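Local coordinates for protein CT_858 (Chlamydia trachomatis, PDB 3DOR) that probably acts as a secreted serine-type endopeptidase of the chlamydial CPAF family, its mature form being a dimer, at residues B[36-47]-B[59-67]; B[77-88]-B[151-162]. All coordinates share one frame; numbering follows the deposited sequence.

Interaction 1 of 2, residues B[36-47]-B[59-67]; sequences LVQSSVSAQQKL and QQVLADFIG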
loop_
_atom_site.group_PDB
_atom_site.type_symbol
_atom_site.label_atom_id
_atom_site.label_comp_id
_atom_site.label_asym_id
_atom_site.label_seq_id
_atom_site.Cartn_x
_atom_site.Cartn_y
_atom_site.Cartn_z
ATOM N N LEU B 36 -22.836 -17.417 1.184
ATOM C CA LEU B 36 -22.478 -16.164 0.537
ATOM C C LEU B 36 -23.592 -15.480 -0.259
ATOM O O LEU B 36 -23.983 -14.360 0.055
ATOM C CB LEU B 36 -21.255 -16.386 -0.358
ATOM C CG LEU B 36 -20.745 -15.156 -1.119
ATOM C CD1 LEU B 36 -20.706 -13.925 -0.214
ATOM C CD2 LEU B 36 -19.368 -15.460 -1.667
ATOM N N VAL B 37 -24.094 -16.148 -1.289
ATOM C CA VAL B 37 -25.151 -15.574 -2.119
ATOM C C VAL B 37 -26.329 -15.094 -1.278
ATOM O O VAL B 37 -26.781 -13.960 -1.415
ATOM C CB VAL B 37 -25.660 -16.600 -3.160
ATOM C CG1 VAL B 37 -26.770 -15.984 -4.006
ATOM C CG2 VAL B 37 -24.509 -17.050 -4.044
ATOM N N GLN B 38 -26.817 -15.958 -0.396
ATOM C CA GLN B 38 -27.943 -15.618 0.467
ATOM C C GLN B 38 -27.677 -14.416 1.389
ATOM O O GLN B 38 -28.546 -13.557 1.563
ATOM C CB GLN B 38 -28.341 -16.850 1.283
ATOM C CG GLN B 38 -29.520 -16.634 2.204
ATOM C CD GLN B 38 -29.102 -16.466 3.647
ATOM O OE1 GLN B 38 -28.593 -17.401 4.271
ATOM N NE2 GLN B 38 -29.306 -15.269 4.189
ATOM N N SER B 39 -26.486 -14.346 1.981
ATOM C CA SER B 39 -26.153 -13.217 2.854
ATOM C C SER B 39 -26.109 -11.954 1.999
ATOM O O SER B 39 -26.509 -10.874 2.434
ATOM C CB SER B 39 -24.780 -13.415 3.515
ATOM O OG SER B 39 -24.723 -14.618 4.264
ATOM N N SER B 40 -25.603 -12.094 0.781
ATOM C CA SER B 40 -25.515 -10.962 -0.130
ATOM C C SER B 40 -26.919 -10.496 -0.509
ATOM O O SER B 40 -27.247 -9.309 -0.400
ATOM C CB SER B 40 -24.742 -11.355 -1.386
ATOM O OG SER B 40 -24.552 -10.226 -2.224
ATOM N N VAL B 41 -27.746 -11.436 -0.955
ATOM C CA VAL B 41 -29.114 -11.117 -1.336
ATOM C C VAL B 41 -29.831 -10.408 -0.198
ATOM O O VAL B 41 -30.599 -9.471 -0.421
ATOM C CB VAL B 41 -29.897 -12.393 -1.722
ATOM C CG1 VAL B 41 -31.395 -12.121 -1.711
ATOM C CG2 VAL B 41 -29.468 -12.849 -3.106
ATOM N N SER B 42 -29.568 -10.850 1.027
ATOM C CA SER B 42 -30.194 -10.242 2.190
ATOM C C SER B 42 -29.725 -8.804 2.368
ATOM O O SER B 42 -30.525 -7.906 2.638
ATOM C CB SER B 42 -29.869 -11.053 3.449
ATOM O OG SER B 42 -30.328 -10.378 4.610
ATOM N N ALA B 43 -28.423 -8.583 2.218
ATOM C CA ALA B 43 -27.867 -7.239 2.355
ATOM C C ALA B 43 -28.449 -6.328 1.285
ATOM O O ALA B 43 -28.844 -5.201 1.573
ATOM C CB ALA B 43 -26.348 -7.276 2.236
ATOM N N GLN B 44 -28.496 -6.827 0.051
ATOM C CA GLN B 44 -29.033 -6.059 -1.075
ATOM C C GLN B 44 -30.443 -5.584 -0.772
ATOM O O GLN B 44 -30.776 -4.410 -0.965
ATOM C CB GLN B 44 -29.054 -6.913 -2.343
ATOM C CG GLN B 44 -27.684 -7.343 -2.823
ATOM C CD GLN B 44 -27.756 -8.224 -4.049
ATOM O OE1 GLN B 44 -28.409 -7.881 -5.035
ATOM N NE2 GLN B 44 -27.081 -9.363 -4.000
ATOM N N GLN B 45 -31.272 -6.502 -0.294
ATOM C CA GLN B 45 -32.643 -6.156 0.036
ATOM C C GLN B 45 -32.725 -5.065 1.086
ATOM O O GLN B 45 -33.562 -4.169 0.990
ATOM C CB GLN B 45 -33.410 -7.391 0.495
ATOM C CG GLN B 45 -34.040 -8.130 -0.662
ATOM C CD GLN B 45 -34.896 -7.206 -1.512
ATOM O OE1 GLN B 45 -35.817 -6.558 -1.006
ATOM N NE2 GLN B 45 -34.591 -7.133 -2.807
ATOM N N LYS B 46 -31.861 -5.130 2.089
ATOM C CA LYS B 46 -31.875 -4.107 3.119
ATOM C C LYS B 46 -31.577 -2.750 2.488
ATOM O O LYS B 46 -32.144 -1.735 2.882
ATOM C CB LYS B 46 -30.853 -4.430 4.214
ATOM C CG LYS B 46 -31.210 -5.673 5.015
ATOM C CD LYS B 46 -30.370 -5.828 6.285
ATOM C CE LYS B 46 -28.933 -6.217 5.986
ATOM N NZ LYS B 46 -28.158 -6.432 7.241
ATOM N N LEU B 47 -30.692 -2.737 1.497
ATOM C CA LEU B 47 -30.328 -1.497 0.822
ATOM C C LEU B 47 -31.426 -1.039 -0.141
ATOM O O LEU B 47 -31.735 0.150 -0.227
ATOM C CB LEU B 47 -29.018 -1.682 0.048
ATOM C CG LEU B 47 -27.725 -1.897 0.837
ATOM C CD1 LEU B 47 -26.636 -2.347 -0.111
ATOM C CD2 LEU B 47 -27.322 -0.615 1.549
ATOM N N GLN B 59 -23.208 1.985 5.150
ATOM C CA GLN B 59 -21.940 1.547 5.723
ATOM C C GLN B 59 -22.232 0.459 6.758
ATOM O O GLN B 59 -21.536 -0.557 6.825
ATOM C CB GLN B 59 -21.213 2.730 6.368
ATOM C CG GLN B 59 -20.900 3.847 5.388
ATOM C CD GLN B 59 -20.063 4.953 5.998
ATOM O OE1 GLN B 59 -20.252 5.322 7.155
ATOM N NE2 GLN B 59 -19.144 5.502 5.210
ATOM N N GLN B 60 -23.273 0.684 7.554
ATOM C CA GLN B 60 -23.698 -0.270 8.570
ATOM C C GLN B 60 -24.075 -1.583 7.905
ATOM O O GLN B 60 -23.733 -2.657 8.396
ATOM C CB GLN B 60 -24.909 0.273 9.331
ATOM C CG GLN B 60 -24.581 1.359 10.330
ATOM C CD GLN B 60 -25.743 2.295 10.568
ATOM O OE1 GLN B 60 -26.900 1.896 10.471
ATOM N NE2 GLN B 60 -25.441 3.551 10.890
ATOM N N VAL B 61 -24.778 -1.502 6.784
ATOM C CA VAL B 61 -25.188 -2.712 6.082
ATOM C C VAL B 61 -24.003 -3.512 5.562
ATOM O O VAL B 61 -23.985 -4.741 5.664
ATOM C CB VAL B 61 -26.125 -2.395 4.900
ATOM C CG1 VAL B 61 -26.414 -3.665 4.110
ATOM C CG2 VAL B 61 -27.420 -1.799 5.421
ATOM N N LEU B 62 -23.018 -2.818 4.999
ATOM C CA LEU B 62 -21.834 -3.491 4.469
ATOM C C LEU B 62 -21.017 -4.073 5.618
ATOM O O LEU B 62 -20.504 -5.188 5.530
ATOM C CB LEU B 62 -20.982 -2.507 3.654
ATOM C CG LEU B 62 -21.647 -1.942 2.394
ATOM C CD1 LEU B 62 -20.670 -1.060 1.637
ATOM C CD2 LEU B 62 -22.108 -3.077 1.507
ATOM N N ALA B 63 -20.909 -3.313 6.699
ATOM C CA ALA B 63 -20.170 -3.752 7.873
ATOM C C ALA B 63 -20.823 -4.989 8.499
ATOM O O ALA B 63 -20.128 -5.889 8.973
ATOM C CB ALA B 63 -20.093 -2.619 8.889
ATOM N N ASP B 64 -22.156 -5.032 8.500
ATOM C CA ASP B 64 -22.874 -6.175 9.062
ATOM C C ASP B 64 -22.709 -7.394 8.178
ATOM O O ASP B 64 -22.650 -8.519 8.663
ATOM C CB ASP B 64 -24.362 -5.852 9.236
ATOM C CG ASP B 64 -24.609 -4.868 10.366
ATOM O OD1 ASP B 64 -23.631 -4.474 11.039
ATOM O OD2 ASP B 64 -25.777 -4.486 10.584
ATOM N N PHE B 65 -22.633 -7.160 6.874
ATOM C CA PHE B 65 -22.450 -8.227 5.900
ATOM C C PHE B 65 -21.104 -8.924 6.158
ATOM O O PHE B 65 -21.022 -10.153 6.196
ATOM C CB PHE B 65 -22.476 -7.628 4.489
ATOM C CG PHE B 65 -22.132 -8.602 3.402
ATOM C CD1 PHE B 65 -22.982 -9.665 3.103
ATOM C CD2 PHE B 65 -20.963 -8.441 2.655
ATOM C CE1 PHE B 65 -22.674 -10.561 2.068
ATOM C CE2 PHE B 65 -20.637 -9.328 1.617
ATOM C CZ PHE B 65 -21.495 -10.388 1.324
ATOM N N ILE B 66 -20.045 -8.139 6.327
ATOM C CA ILE B 66 -18.734 -8.726 6.588
ATOM C C ILE B 66 -18.708 -9.272 8.015
ATOM O O ILE B 66 -18.078 -10.290 8.288
ATOM C CB ILE B 66 -17.597 -7.686 6.403
ATOM C CG1 ILE B 66 -17.609 -7.161 4.965
ATOM C CG2 ILE B 66 -16.234 -8.323 6.719
ATOM C CD1 ILE B 66 -17.406 -8.233 3.916
ATOM N N GLY B 67 -19.403 -8.591 8.921
ATOM C CA GLY B 67 -19.453 -9.053 10.297
ATOM C C GLY B 67 -20.111 -10.421 10.375
ATOM O O GLY B 67 -19.893 -11.171 11.331
HETATM O O HOH W 1 -27.566 -4.193 8.594
#
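K46 and D64 meet through a water that accepts from K46 NZ at 2.7 Å and donates to D64 OD2. K46 NZ and D64 OD2 stay 4.5 Å apart, beyond a direct salt bridge, so the water carries the link at the edge of an antiparallel helix pair. Helices 36-47 and 59-67 run at 166° with their axes 10.0 Å apart, and no direct hydrogen bond joins them; the rest is van der Waals packing, of apolar side chains on each other and on backbone. K46 bends at chi3 (-72°), which lays its CE along V61 CG1 while the amine goes on to the water. V61 CG1 lies 3.9 Å from L47 CG and 3.8 Å from A43 O, where the backbones come nearest, and V61 CB and CG2 meet L47 CD2. One turn further on, F65 is the knob in a hole made by L36, S39, S40 and A43. Its CG stands trans to the backbone N (chi1 173°), sending the ring across to the opposite helix, where the backbone at S39 and S40 meets the ring edge near its plane. The hydroxyl of S40 looks elsewhere, bonding to E15 of helix 2-20 and taking a 3.2 Å hydrogen bond from Q44 NE2 to S40 OG. Helix 2-20 also packs on L36, A43 and L62. At the far end of the F65 ring, CZ rests 3.9 Å from L36 CD1.

Interaction 2 of 2, residues B[77-88]-B[151-162]; sequences TFFAIESAYLPY and FSRMASLGHKVP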
loop_
_atom_site.group_PDB
_atom_site.type_symbol
_atom_site.label_atom_id
_atom_site.label_comp_id
_atom_site.label_asym_id
_atom_site.label_seq_id
_atom_site.Cartn_x
_atom_site.Cartn_y
_atom_site.Cartn_z
ATOM N N THR B 77 -13.634 -0.831 7.411
ATOM C CA THR B 77 -13.465 0.433 8.118
ATOM C C THR B 77 -13.898 1.495 7.112
ATOM O O THR B 77 -13.786 1.286 5.902
ATOM C CB THR B 77 -12.001 0.691 8.529
ATOM O OG1 THR B 77 -11.188 0.833 7.362
ATOM C CG2 THR B 77 -11.476 -0.461 9.371
ATOM N N PHE B 78 -14.386 2.631 7.597
ATOM C CA PHE B 78 -14.859 3.673 6.692
ATOM C C PHE B 78 -14.229 5.031 6.932
ATOM O O PHE B 78 -13.733 5.304 8.027
ATOM C CB PHE B 78 -16.386 3.802 6.808
ATOM C CG PHE B 78 -17.114 2.491 6.694
ATOM C CD1 PHE B 78 -17.288 1.680 7.811
ATOM C CD2 PHE B 78 -17.607 2.057 5.464
ATOM C CE1 PHE B 78 -17.947 0.449 7.709
ATOM C CE2 PHE B 78 -18.267 0.826 5.350
ATOM C CZ PHE B 78 -18.436 0.025 6.475
ATOM N N PHE B 79 -14.249 5.877 5.901
ATOM C CA PHE B 79 -13.714 7.231 6.029
ATOM C C PHE B 79 -14.801 8.031 6.745
ATOM O O PHE B 79 -15.562 8.753 6.108
ATOM C CB PHE B 79 -13.444 7.867 4.651
ATOM C CG PHE B 79 -12.272 7.279 3.911
ATOM C CD1 PHE B 79 -12.467 6.484 2.781
ATOM C CD2 PHE B 79 -10.966 7.537 4.332
ATOM C CE1 PHE B 79 -11.380 5.960 2.079
ATOM C CE2 PHE B 79 -9.871 7.018 3.641
ATOM C CZ PHE B 79 -10.078 6.228 2.511
ATOM N N ALA B 80 -14.870 7.882 8.064
ATOM C CA ALA B 80 -15.867 8.564 8.893
ATOM C C ALA B 80 -15.285 8.756 10.282
ATOM O O ALA B 80 -14.580 7.879 10.775
ATOM C CB ALA B 80 -17.134 7.722 8.972
ATOM N N ILE B 81 -15.577 9.884 10.925
ATOM C CA ILE B 81 -15.023 10.140 12.250
ATOM C C ILE B 81 -16.002 10.165 13.414
ATOM O O ILE B 81 -15.579 10.186 14.570
ATOM C CB ILE B 81 -14.235 11.463 12.285
ATOM C CG1 ILE B 81 -15.173 12.640 12.025
ATOM C CG2 ILE B 81 -13.120 11.429 11.247
ATOM C CD1 ILE B 81 -14.471 13.978 12.051
ATOM N N GLU B 82 -17.298 10.172 13.128
ATOM C CA GLU B 82 -18.283 10.192 14.204
ATOM C C GLU B 82 -18.007 9.082 15.221
ATOM O O GLU B 82 -17.749 7.938 14.841
ATOM C CB GLU B 82 -19.690 10.017 13.639
ATOM C CG GLU B 82 -20.759 9.995 14.710
ATOM C CD GLU B 82 -22.142 9.849 14.130
ATOM O OE1 GLU B 82 -22.314 9.006 13.225
ATOM O OE2 GLU B 82 -23.055 10.568 14.582
ATOM N N SER B 83 -18.061 9.415 16.507
ATOM C CA SER B 83 -17.816 8.417 17.539
ATOM C C SER B 83 -18.398 8.796 18.897
ATOM O O SER B 83 -18.672 9.968 19.170
ATOM C CB SER B 83 -16.312 8.178 17.694
ATOM O OG SER B 83 -15.681 9.288 18.311
ATOM N N ALA B 84 -18.575 7.790 19.745
ATOM C CA ALA B 84 -19.111 7.975 21.091
ATOM C C ALA B 84 -18.230 7.166 22.033
ATOM O O ALA B 84 -17.876 6.035 21.726
ATOM C CB ALA B 84 -20.547 7.480 21.154
ATOM N N TYR B 85 -17.884 7.741 23.177
ATOM C CA TYR B 85 -17.012 7.063 24.126
ATOM C C TYR B 85 -17.321 7.397 25.578
ATOM O O TYR B 85 -17.578 8.552 25.901
ATOM C CB TYR B 85 -15.560 7.456 23.839
ATOM C CG TYR B 85 -14.544 6.889 24.810
ATOM C CD1 TYR B 85 -14.137 5.557 24.725
ATOM C CD2 TYR B 85 -13.974 7.693 25.800
ATOM C CE1 TYR B 85 -13.185 5.034 25.603
ATOM C CE2 TYR B 85 -13.021 7.186 26.684
ATOM C CZ TYR B 85 -12.632 5.854 26.578
ATOM O OH TYR B 85 -11.694 5.344 27.443
ATOM N N LEU B 86 -17.294 6.379 26.438
ATOM C CA LEU B 86 -17.498 6.547 27.876
ATOM C C LEU B 86 -16.228 6.017 28.544
ATOM O O LEU B 86 -15.816 4.887 28.291
ATOM C CB LEU B 86 -18.730 5.776 28.347
ATOM C CG LEU B 86 -20.039 6.418 27.863
ATOM C CD1 LEU B 86 -21.245 5.581 28.273
ATOM C CD2 LEU B 86 -20.127 7.829 28.442
ATOM N N PRO B 87 -15.593 6.830 29.410
ATOM C CA PRO B 87 -14.356 6.515 30.136
ATOM C C PRO B 87 -14.371 5.420 31.204
ATOM O O PRO B 87 -13.902 5.632 32.328
ATOM C CB PRO B 87 -13.960 7.864 30.716
ATOM C CG PRO B 87 -15.292 8.438 31.084
ATOM C CD PRO B 87 -16.148 8.118 29.869
ATOM N N TYR B 88 -14.891 4.250 30.855
ATOM C CA TYR B 88 -14.927 3.134 31.795
ATOM C C TYR B 88 -14.477 1.839 31.145
ATOM O O TYR B 88 -14.427 1.733 29.921
ATOM C CB TYR B 88 -16.332 2.940 32.351
ATOM C CG TYR B 88 -16.918 4.211 32.892
ATOM C CD1 TYR B 88 -17.722 5.023 32.091
ATOM C CD2 TYR B 88 -16.633 4.629 34.187
ATOM C CE1 TYR B 88 -18.228 6.229 32.572
ATOM C CE2 TYR B 88 -17.132 5.832 34.679
ATOM C CZ TYR B 88 -17.924 6.628 33.867
ATOM O OH TYR B 88 -18.382 7.831 34.341
ATOM N N PHE B 151 -18.640 0.604 25.438
ATOM C CA PHE B 151 -18.426 2.024 25.699
ATOM C C PHE B 151 -17.618 2.742 24.619
ATOM O O PHE B 151 -17.073 3.819 24.855
ATOM C CB PHE B 151 -17.750 2.205 27.060
ATOM C CG PHE B 151 -18.623 1.822 28.227
ATOM C CD1 PHE B 151 -18.092 1.138 29.309
ATOM C CD2 PHE B 151 -19.968 2.169 28.255
ATOM C CE1 PHE B 151 -18.890 0.803 30.408
ATOM C CE2 PHE B 151 -20.775 1.838 29.350
ATOM C CZ PHE B 151 -20.232 1.156 30.426
ATOM N N SER B 152 -17.555 2.163 23.426
ATOM C CA SER B 152 -16.803 2.782 22.335
ATOM C C SER B 152 -17.466 2.477 20.996
ATOM O O SER B 152 -17.294 1.390 20.441
ATOM C CB SER B 152 -15.355 2.268 22.344
ATOM O OG SER B 152 -14.552 3.004 21.445
ATOM N N ARG B 153 -18.239 3.437 20.488
ATOM C CA ARG B 153 -18.953 3.275 19.222
ATOM C C ARG B 153 -18.276 4.136 18.166
ATOM O O ARG B 153 -18.023 5.318 18.388
ATOM C CB ARG B 153 -20.414 3.694 19.382
ATOM C CG ARG B 153 -21.107 3.065 20.576
ATOM C CD ARG B 153 -21.222 1.555 20.447
ATOM N NE ARG B 153 -21.681 0.974 21.703
ATOM C CZ ARG B 153 -22.925 1.063 22.170
ATOM N NH1 ARG B 153 -23.860 1.694 21.476
ATOM N NH2 ARG B 153 -23.219 0.568 23.364
ATOM N N MET B 154 -18.004 3.549 17.007
ATOM C CA MET B 154 -17.305 4.276 15.960
ATOM C C MET B 154 -17.897 4.081 14.577
ATOM O O MET B 154 -18.005 2.956 14.097
ATOM C CB MET B 154 -15.840 3.840 15.953
ATOM C CG MET B 154 -15.095 4.193 17.233
ATOM S SD MET B 154 -13.548 3.290 17.426
ATOM C CE MET B 154 -12.573 4.078 16.171
ATOM N N ALA B 155 -18.277 5.180 13.934
ATOM C CA ALA B 155 -18.833 5.082 12.591
ATOM C C ALA B 155 -17.738 4.535 11.676
ATOM O O ALA B 155 -18.034 3.986 10.622
ATOM C CB ALA B 155 -19.301 6.458 12.089
ATOM N N SER B 156 -16.479 4.688 12.089
ATOM C CA SER B 156 -15.354 4.200 11.292
ATOM C C SER B 156 -15.403 2.679 11.191
ATOM O O SER B 156 -14.796 2.087 10.303
ATOM C CB SER B 156 -14.007 4.632 11.907
ATOM O OG SER B 156 -13.775 4.022 13.170
ATOM N N LEU B 157 -16.131 2.047 12.104
ATOM C CA LEU B 157 -16.246 0.603 12.086
ATOM C C LEU B 157 -17.656 0.162 11.683
ATOM O O LEU B 157 -17.986 -1.028 11.725
ATOM C CB LEU B 157 -15.872 0.036 13.459
ATOM C CG LEU B 157 -14.424 0.292 13.901
ATOM C CD1 LEU B 157 -14.163 -0.330 15.278
ATOM C CD2 LEU B 157 -13.479 -0.307 12.865
ATOM N N GLY B 158 -18.485 1.125 11.289
ATOM C CA GLY B 158 -19.840 0.798 10.882
ATOM C C GLY B 158 -20.849 0.726 12.021
ATOM O O GLY B 158 -21.952 0.191 11.845
ATOM N N HIS B 159 -20.479 1.255 13.186
ATOM C CA HIS B 159 -21.382 1.254 14.332
ATOM C C HIS B 159 -22.356 2.416 14.223
ATOM O O HIS B 159 -22.050 3.436 13.614
ATOM C CB HIS B 159 -20.643 1.470 15.664
ATOM C CG HIS B 159 -19.556 0.486 15.944
ATOM N ND1 HIS B 159 -19.524 -0.776 15.390
ATOM C CD2 HIS B 159 -18.486 0.562 16.773
ATOM C CE1 HIS B 159 -18.483 -1.436 15.868
ATOM N NE2 HIS B 159 -17.838 -0.646 16.708
ATOM N N LYS B 160 -23.528 2.261 14.825
ATOM C CA LYS B 160 -24.487 3.355 14.876
ATOM C C LYS B 160 -23.916 4.104 16.070
ATOM O O LYS B 160 -23.606 3.485 17.084
ATOM C CB LYS B 160 -25.886 2.854 15.230
ATOM C CG LYS B 160 -26.580 2.056 14.148
ATOM C CD LYS B 160 -27.976 1.661 14.616
ATOM C CE LYS B 160 -28.765 0.967 13.519
ATOM N NZ LYS B 160 -30.056 0.444 14.044
ATOM N N VAL B 161 -23.755 5.414 15.966
ATOM C CA VAL B 161 -23.193 6.166 17.080
ATOM C C VAL B 161 -24.239 6.895 17.920
ATOM O O VAL B 161 -24.980 7.736 17.411
ATOM C CB VAL B 161 -22.162 7.206 16.584
ATOM C CG1 VAL B 161 -21.560 7.947 17.768
ATOM C CG2 VAL B 161 -21.073 6.516 15.779
ATOM N N PRO B 162 -24.313 6.576 19.222
ATOM C CA PRO B 162 -25.270 7.216 20.130
ATOM C C PRO B 162 -24.667 8.517 20.652
ATOM O O PRO B 162 -23.510 8.825 20.373
ATOM C CB PRO B 162 -25.422 6.187 21.239
ATOM C CG PRO B 162 -24.012 5.664 21.364
ATOM C CD PRO B 162 -23.615 5.465 19.898
HETATM O O HOH W 2 -15.500 6.895 13.573
HETATM O O HOH W 3 -15.329 5.608 20.496
#
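A84 and R153 form the central hydrogen-bonded pair of an antiparallel ladder in the PDZ-like domain, A84 N giving to R153 O and R153 N to A84 O, both at 2.9 Å and both in the carbonyl plane. The ladder continues on either side: L86 N binds F151 O, and A155 N reaches E82 O with the donor tilted 22° from the carbonyl plane. Beyond the strand, where 155-157 makes a 3-10 turn, F78 N donates to S156 O at 2.8 Å. Two waters give a second partner to E82 O and A84 O; the first also donates to A80 O and accepts from S156 N, and the second lies 2.9 Å from S152 OG. Around the turn, M154 O accepts from L157 N and H159 N, which arrive from opposite faces of its plane. Along the other edge of 77-88, S83 and Y85 bond through their backbones to V187 and R185 of strand 177-187, while I81 N and E82 N bond to the E189 carboxylate. The R153 guanidinium group leads away to the carbonyls of T149 and L150. V161 CG1 packs 3.6 Å from A84 CB on the face that carries A84 and R153; E82 CG, anti to the backbone N (chi1 179°), starts an extended chain that runs along V161 CB and CG2. At the other end, the edge of Y88 points to the face of F151, planes at 63°, and F151 CD2 touches L86 CD1 at 3.6 Å.

The two contacts follow one another along the chain, helix 55-67 of interaction 1 leading on to strand 75-78 of interaction 2. Their centres are about 20 Å apart, yet they touch directly: F78 CZ comes 3.2 Å from Q59 O, and the side chain of Q60 packs on G158 and K160, with Q60 CG 3.3 Å from G158 O. A63 CB adds a contact to L157 O. Helix 55-67 thus lies against both strand 75-78, which pairs with strand 507-518, and the turn after strand 152-154, which belongs to the sheet of the PDZ-like domain. Near this junction D373 of the second subunit packs against F79.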